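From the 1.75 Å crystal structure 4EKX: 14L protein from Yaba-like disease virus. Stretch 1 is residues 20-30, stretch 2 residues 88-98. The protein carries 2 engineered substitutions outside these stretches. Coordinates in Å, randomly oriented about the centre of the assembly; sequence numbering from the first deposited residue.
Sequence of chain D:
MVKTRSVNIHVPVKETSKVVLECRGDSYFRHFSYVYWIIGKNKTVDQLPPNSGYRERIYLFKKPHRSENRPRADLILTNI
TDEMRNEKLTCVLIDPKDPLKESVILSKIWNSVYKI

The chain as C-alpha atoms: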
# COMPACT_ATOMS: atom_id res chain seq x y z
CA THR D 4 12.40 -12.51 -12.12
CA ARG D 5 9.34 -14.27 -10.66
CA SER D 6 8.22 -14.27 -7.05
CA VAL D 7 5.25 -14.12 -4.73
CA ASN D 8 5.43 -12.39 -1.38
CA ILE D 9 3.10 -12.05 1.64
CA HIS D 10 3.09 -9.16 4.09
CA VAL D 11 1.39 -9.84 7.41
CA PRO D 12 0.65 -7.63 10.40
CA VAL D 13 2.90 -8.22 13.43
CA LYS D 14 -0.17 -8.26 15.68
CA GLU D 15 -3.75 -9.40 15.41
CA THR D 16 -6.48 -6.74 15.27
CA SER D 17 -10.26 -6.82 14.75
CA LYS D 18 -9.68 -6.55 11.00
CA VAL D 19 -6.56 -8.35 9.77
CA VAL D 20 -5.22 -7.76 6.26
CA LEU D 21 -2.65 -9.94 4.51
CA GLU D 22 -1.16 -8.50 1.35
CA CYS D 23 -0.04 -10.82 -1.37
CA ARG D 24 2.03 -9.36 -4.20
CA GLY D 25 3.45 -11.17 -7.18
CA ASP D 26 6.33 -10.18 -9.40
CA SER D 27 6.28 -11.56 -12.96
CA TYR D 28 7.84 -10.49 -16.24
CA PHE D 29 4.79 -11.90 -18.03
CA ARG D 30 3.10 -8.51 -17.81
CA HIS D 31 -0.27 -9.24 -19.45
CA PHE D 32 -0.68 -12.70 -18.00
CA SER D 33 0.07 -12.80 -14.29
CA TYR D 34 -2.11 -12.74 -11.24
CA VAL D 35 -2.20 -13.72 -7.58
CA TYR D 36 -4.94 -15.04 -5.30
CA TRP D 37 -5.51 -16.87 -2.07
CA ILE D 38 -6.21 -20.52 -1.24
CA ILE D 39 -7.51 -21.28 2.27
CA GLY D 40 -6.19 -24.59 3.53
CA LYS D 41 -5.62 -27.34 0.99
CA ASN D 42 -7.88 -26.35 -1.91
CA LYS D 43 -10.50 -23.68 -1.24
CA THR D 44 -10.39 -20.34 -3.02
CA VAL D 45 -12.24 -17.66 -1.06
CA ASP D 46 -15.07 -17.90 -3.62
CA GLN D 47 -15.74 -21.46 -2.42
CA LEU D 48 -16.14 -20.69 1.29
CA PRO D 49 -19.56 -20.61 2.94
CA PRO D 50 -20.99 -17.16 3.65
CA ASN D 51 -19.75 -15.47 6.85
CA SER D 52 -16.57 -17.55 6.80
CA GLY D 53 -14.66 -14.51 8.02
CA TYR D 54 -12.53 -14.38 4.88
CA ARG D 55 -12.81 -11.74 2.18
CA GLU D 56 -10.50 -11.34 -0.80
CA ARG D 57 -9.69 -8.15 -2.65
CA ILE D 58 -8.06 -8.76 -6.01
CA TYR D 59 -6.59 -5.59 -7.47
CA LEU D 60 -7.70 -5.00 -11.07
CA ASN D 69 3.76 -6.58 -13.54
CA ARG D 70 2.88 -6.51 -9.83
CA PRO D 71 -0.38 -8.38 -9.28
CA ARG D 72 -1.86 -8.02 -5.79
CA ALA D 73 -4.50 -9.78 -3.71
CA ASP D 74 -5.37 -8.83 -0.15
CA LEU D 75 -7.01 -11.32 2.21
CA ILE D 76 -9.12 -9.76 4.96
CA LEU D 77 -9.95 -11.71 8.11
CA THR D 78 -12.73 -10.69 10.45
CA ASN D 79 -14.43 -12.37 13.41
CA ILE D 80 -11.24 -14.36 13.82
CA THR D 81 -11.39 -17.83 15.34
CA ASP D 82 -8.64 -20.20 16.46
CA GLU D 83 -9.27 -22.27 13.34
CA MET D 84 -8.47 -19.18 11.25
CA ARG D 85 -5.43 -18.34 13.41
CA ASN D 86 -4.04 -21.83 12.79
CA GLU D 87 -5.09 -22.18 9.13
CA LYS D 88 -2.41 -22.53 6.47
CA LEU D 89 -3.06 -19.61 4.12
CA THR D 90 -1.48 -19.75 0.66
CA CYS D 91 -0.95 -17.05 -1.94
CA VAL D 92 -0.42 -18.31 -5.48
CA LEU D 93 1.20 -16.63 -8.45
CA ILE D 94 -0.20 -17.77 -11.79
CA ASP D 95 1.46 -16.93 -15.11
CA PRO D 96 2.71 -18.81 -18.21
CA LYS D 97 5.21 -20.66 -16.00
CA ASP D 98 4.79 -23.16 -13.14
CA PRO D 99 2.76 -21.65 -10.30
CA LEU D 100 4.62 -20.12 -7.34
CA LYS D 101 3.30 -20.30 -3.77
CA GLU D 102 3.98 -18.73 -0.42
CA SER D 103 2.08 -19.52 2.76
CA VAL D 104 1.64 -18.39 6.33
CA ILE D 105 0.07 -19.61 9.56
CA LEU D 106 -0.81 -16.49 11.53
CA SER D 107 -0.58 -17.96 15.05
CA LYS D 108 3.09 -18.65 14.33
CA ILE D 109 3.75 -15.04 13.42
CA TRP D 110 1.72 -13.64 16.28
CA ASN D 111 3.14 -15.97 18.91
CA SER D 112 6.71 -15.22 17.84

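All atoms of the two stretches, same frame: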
# COMPACT_ATOMS: atom_id res chain seq x y z
N VAL D 20 -5.43 -7.74 7.70
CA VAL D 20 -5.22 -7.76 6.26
C VAL D 20 -3.87 -8.36 5.92
O VAL D 20 -2.85 -7.93 6.46
CB VAL D 20 -5.26 -6.33 5.66
CG1 VAL D 20 -5.02 -6.38 4.15
CG2 VAL D 20 -6.59 -5.66 5.98
N LEU D 21 -3.88 -9.37 5.05
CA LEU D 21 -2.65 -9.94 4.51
C LEU D 21 -2.56 -9.48 3.08
O LEU D 21 -3.54 -9.53 2.34
CB LEU D 21 -2.68 -11.47 4.53
CG LEU D 21 -3.27 -12.08 5.82
CD1 LEU D 21 -3.15 -13.60 5.78
CD2 LEU D 21 -2.58 -11.52 7.06
N GLU D 22 -1.37 -9.02 2.69
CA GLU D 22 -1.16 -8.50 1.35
C GLU D 22 -0.29 -9.46 0.58
O GLU D 22 0.86 -9.71 0.94
CB GLU D 22 -0.46 -7.14 1.42
CG GLU D 22 -1.15 -6.16 2.37
CD GLU D 22 -0.24 -5.00 2.77
OE1 GLU D 22 0.99 -5.13 2.61
OE2 GLU D 22 -0.76 -3.98 3.27
N CYS D 23 -0.84 -9.99 -0.50
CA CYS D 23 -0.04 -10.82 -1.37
C CYS D 23 0.29 -10.07 -2.66
O CYS D 23 -0.61 -9.57 -3.34
CB CYS D 23 -0.74 -12.13 -1.67
SG CYS D 23 0.29 -13.13 -2.84
N ARG D 24 1.57 -10.00 -2.98
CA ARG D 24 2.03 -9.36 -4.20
C ARG D 24 2.86 -10.34 -5.00
O ARG D 24 3.72 -11.03 -4.45
CB ARG D 24 2.87 -8.12 -3.89
CG ARG D 24 2.12 -7.02 -3.16
CD ARG D 24 3.05 -5.87 -2.83
NE ARG D 24 2.36 -4.76 -2.16
CZ ARG D 24 2.24 -4.64 -0.85
NH1 ARG D 24 2.76 -5.55 -0.03
NH2 ARG D 24 1.61 -3.59 -0.34
N GLY D 25 2.61 -10.40 -6.30
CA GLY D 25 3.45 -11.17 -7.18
C GLY D 25 4.38 -10.27 -7.96
O GLY D 25 4.16 -9.07 -8.08
N ASP D 26 5.44 -10.87 -8.50
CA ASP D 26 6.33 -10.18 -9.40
C ASP D 26 6.54 -11.13 -10.58
O ASP D 26 7.01 -12.25 -10.39
CB ASP D 26 7.65 -9.87 -8.69
CG ASP D 26 8.49 -8.86 -9.42
OD1 ASP D 26 8.48 -8.88 -10.67
OD2 ASP D 26 9.15 -8.05 -8.75
N SER D 27 6.12 -10.72 -11.77
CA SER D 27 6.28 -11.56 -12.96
C SER D 27 6.56 -10.73 -14.19
O SER D 27 5.94 -9.69 -14.41
CB SER D 27 5.04 -12.42 -13.20
OG SER D 27 5.16 -13.11 -14.45
N TYR D 28 7.50 -11.19 -15.01
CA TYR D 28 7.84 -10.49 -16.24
C TYR D 28 6.84 -10.78 -17.36
O TYR D 28 6.90 -10.16 -18.43
CB TYR D 28 9.27 -10.83 -16.65
CG TYR D 28 9.55 -12.28 -16.96
CD1 TYR D 28 9.42 -12.76 -18.26
CD2 TYR D 28 10.00 -13.16 -15.98
CE1 TYR D 28 9.70 -14.07 -18.57
CE2 TYR D 28 10.28 -14.49 -16.28
CZ TYR D 28 10.12 -14.94 -17.58
OH TYR D 28 10.40 -16.25 -17.93
N PHE D 29 5.91 -11.70 -17.12
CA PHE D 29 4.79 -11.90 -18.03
C PHE D 29 3.71 -10.87 -17.71
O PHE D 29 2.75 -11.16 -17.01
CB PHE D 29 4.23 -13.33 -17.95
CG PHE D 29 5.21 -14.38 -18.38
CD1 PHE D 29 5.36 -14.69 -19.72
CD2 PHE D 29 5.98 -15.05 -17.45
CE1 PHE D 29 6.27 -15.65 -20.13
CE2 PHE D 29 6.88 -16.01 -17.84
CZ PHE D 29 7.03 -16.32 -19.19
N ARG D 30 3.89 -9.66 -18.23
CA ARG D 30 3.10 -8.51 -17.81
C ARG D 30 1.59 -8.62 -18.02
O ARG D 30 0.82 -8.20 -17.16
N LYS D 88 -3.45 -22.81 7.45
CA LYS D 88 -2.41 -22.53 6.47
C LYS D 88 -2.98 -21.74 5.30
O LYS D 88 -3.79 -22.26 4.53
CB LYS D 88 -1.75 -23.82 5.97
CG LYS D 88 -0.57 -23.58 5.00
CD LYS D 88 0.09 -24.89 4.62
CE LYS D 88 1.17 -24.68 3.57
NZ LYS D 88 1.80 -25.97 3.17
N LEU D 89 -2.54 -20.49 5.15
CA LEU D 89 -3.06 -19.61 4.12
C LEU D 89 -2.03 -19.44 3.00
O LEU D 89 -0.90 -19.02 3.25
CB LEU D 89 -3.44 -18.25 4.72
CG LEU D 89 -4.33 -18.31 5.97
CD1 LEU D 89 -4.49 -16.93 6.59
CD2 LEU D 89 -5.69 -18.91 5.64
N THR D 90 -2.43 -19.76 1.78
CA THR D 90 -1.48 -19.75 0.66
C THR D 90 -1.80 -18.67 -0.36
O THR D 90 -2.95 -18.53 -0.79
CB THR D 90 -1.47 -21.12 -0.04
OG1 THR D 90 -1.05 -22.12 0.89
CG2 THR D 90 -0.53 -21.11 -1.26
N CYS D 91 -0.79 -17.90 -0.76
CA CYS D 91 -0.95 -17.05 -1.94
C CYS D 91 -0.22 -17.64 -3.15
O CYS D 91 0.92 -18.08 -3.05
CB CYS D 91 -0.53 -15.60 -1.71
SG CYS D 91 -1.00 -14.59 -3.16
N VAL D 92 -0.91 -17.65 -4.28
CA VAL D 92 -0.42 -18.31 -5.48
C VAL D 92 -0.19 -17.28 -6.57
O VAL D 92 -1.03 -16.42 -6.80
CB VAL D 92 -1.44 -19.34 -6.00
CG1 VAL D 92 -0.86 -20.13 -7.20
CG2 VAL D 92 -1.89 -20.27 -4.88
N LEU D 93 0.96 -17.38 -7.23
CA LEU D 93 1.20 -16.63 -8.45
C LEU D 93 0.95 -17.52 -9.65
O LEU D 93 1.53 -18.59 -9.77
CB LEU D 93 2.65 -16.11 -8.50
CG LEU D 93 3.08 -15.60 -9.88
CD1 LEU D 93 2.36 -14.31 -10.24
CD2 LEU D 93 4.60 -15.40 -9.95
N ILE D 94 0.06 -17.07 -10.53
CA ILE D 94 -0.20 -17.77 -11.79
C ILE D 94 0.30 -16.92 -12.94
O ILE D 94 0.03 -15.73 -12.99
CB ILE D 94 -1.71 -18.04 -11.98
CG1 ILE D 94 -2.24 -18.94 -10.86
CG2 ILE D 94 -1.97 -18.70 -13.34
CD1 ILE D 94 -1.57 -20.29 -10.79
N ASP D 95 1.04 -17.55 -13.85
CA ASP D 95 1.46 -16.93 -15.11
C ASP D 95 1.84 -18.07 -16.07
O ASP D 95 1.64 -19.23 -15.73
CB ASP D 95 2.59 -15.90 -14.92
CG ASP D 95 3.89 -16.51 -14.42
OD1 ASP D 95 4.03 -17.75 -14.39
OD2 ASP D 95 4.81 -15.73 -14.05
N PRO D 96 2.37 -17.76 -17.25
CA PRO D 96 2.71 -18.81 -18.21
C PRO D 96 3.74 -19.85 -17.75
O PRO D 96 4.03 -20.79 -18.48
CB PRO D 96 3.23 -18.02 -19.40
CG PRO D 96 2.45 -16.75 -19.34
CD PRO D 96 2.24 -16.45 -17.88
N LYS D 97 4.29 -19.68 -16.56
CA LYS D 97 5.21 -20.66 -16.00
C LYS D 97 4.59 -21.39 -14.81
O LYS D 97 3.47 -21.08 -14.41
CB LYS D 97 6.55 -20.02 -15.64
CG LYS D 97 7.32 -19.48 -16.84
CD LYS D 97 8.65 -18.85 -16.45
CE LYS D 97 9.37 -18.28 -17.65
N ASP D 98 5.29 -22.37 -14.25
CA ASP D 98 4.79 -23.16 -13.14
C ASP D 98 4.39 -22.25 -11.99
O ASP D 98 5.10 -21.31 -11.68
CB ASP D 98 5.84 -24.16 -12.67
CG ASP D 98 6.02 -25.32 -13.64
OD1 ASP D 98 5.06 -25.67 -14.35
OD2 ASP D 98 7.13 -25.88 -13.69

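Two strands that face one another without sharing backbone hydrogen bonds must be joined through their side chains, and the pair formed by residues 20-26 and 89-94 of the Yaba-like disease virus 14L protein illustrates how rotamers do the joining. The strands run in nearly the same direction, 24° apart, and their axes come no closer than 7.7 Å. Alternation sorts the residues: Leu21 and Cys23 point toward the second stretch, as do Leu89, Cys91 and Leu93 toward the first, whereas Arg24 and Val92 point away.

A disulfide links the strands where Cys23 and Cys91 lie level with each other. Cys23 and Cys91, both with chi1 in t, send their sulfurs into the gap, where SG of Cys23 lies 2.0 Å from SG of Cys91. The chi3 of -86° is close to the right angle that disulfides favour, so the bond spans a CA-CA separation of 6.3 Å without torsional strain about the S-S bond. At the Leu21-Leu89 level the CA atoms stand 9.7 Å apart, and longer side chains fill the space. Both leucines adopt the m,t rotamer, which extends a methyl from each side until CD1 of Leu21 meets CD1 of Leu89 at 3.7 Å in a buried apolar contact.

Farther along, Gly25 leaves room for a neighbour. An ideal CB on it would point toward the second stretch and lie only 3.1 Å from CD1 of Leu93, too tight for two carbons. Leu93, in the t,p conformation, instead occupies this region and also reaches the backbone, its CD2 lying 4.0 Å from O of Asp26.

Farther along, at Ser27 and Asp95, a polar pairing joins the apolar contacts. With chi1 in t, Ser27 directs its hydroxyl across the interface, donating a hydrogen bond from OG to OD2 of Asp95 at 2.7 Å. The same OG accepts one from N of Phe29 at 3.1 Å, so one hydroxyl both bridges the stretches and braces its own turn. Asp95 is similarly bifunctional: its p rotamer lets OD1 accept a hydrogen bond from N of Lys97, 2.9 Å away, while OD2 faces Ser27.

Phe29, in the m rotamer, lays its ring against the turn thus held. Pro96 covers one face, its CG 4.0 Å from the ring centroid and 27° off the normal, a CH-pi contact in which a proline C-H group meets the pi cloud. The aliphatic chain of Lys97, extended through chi2 and chi3, passes the ring edge, with its CE 3.4 Å from CE2 of Phe29.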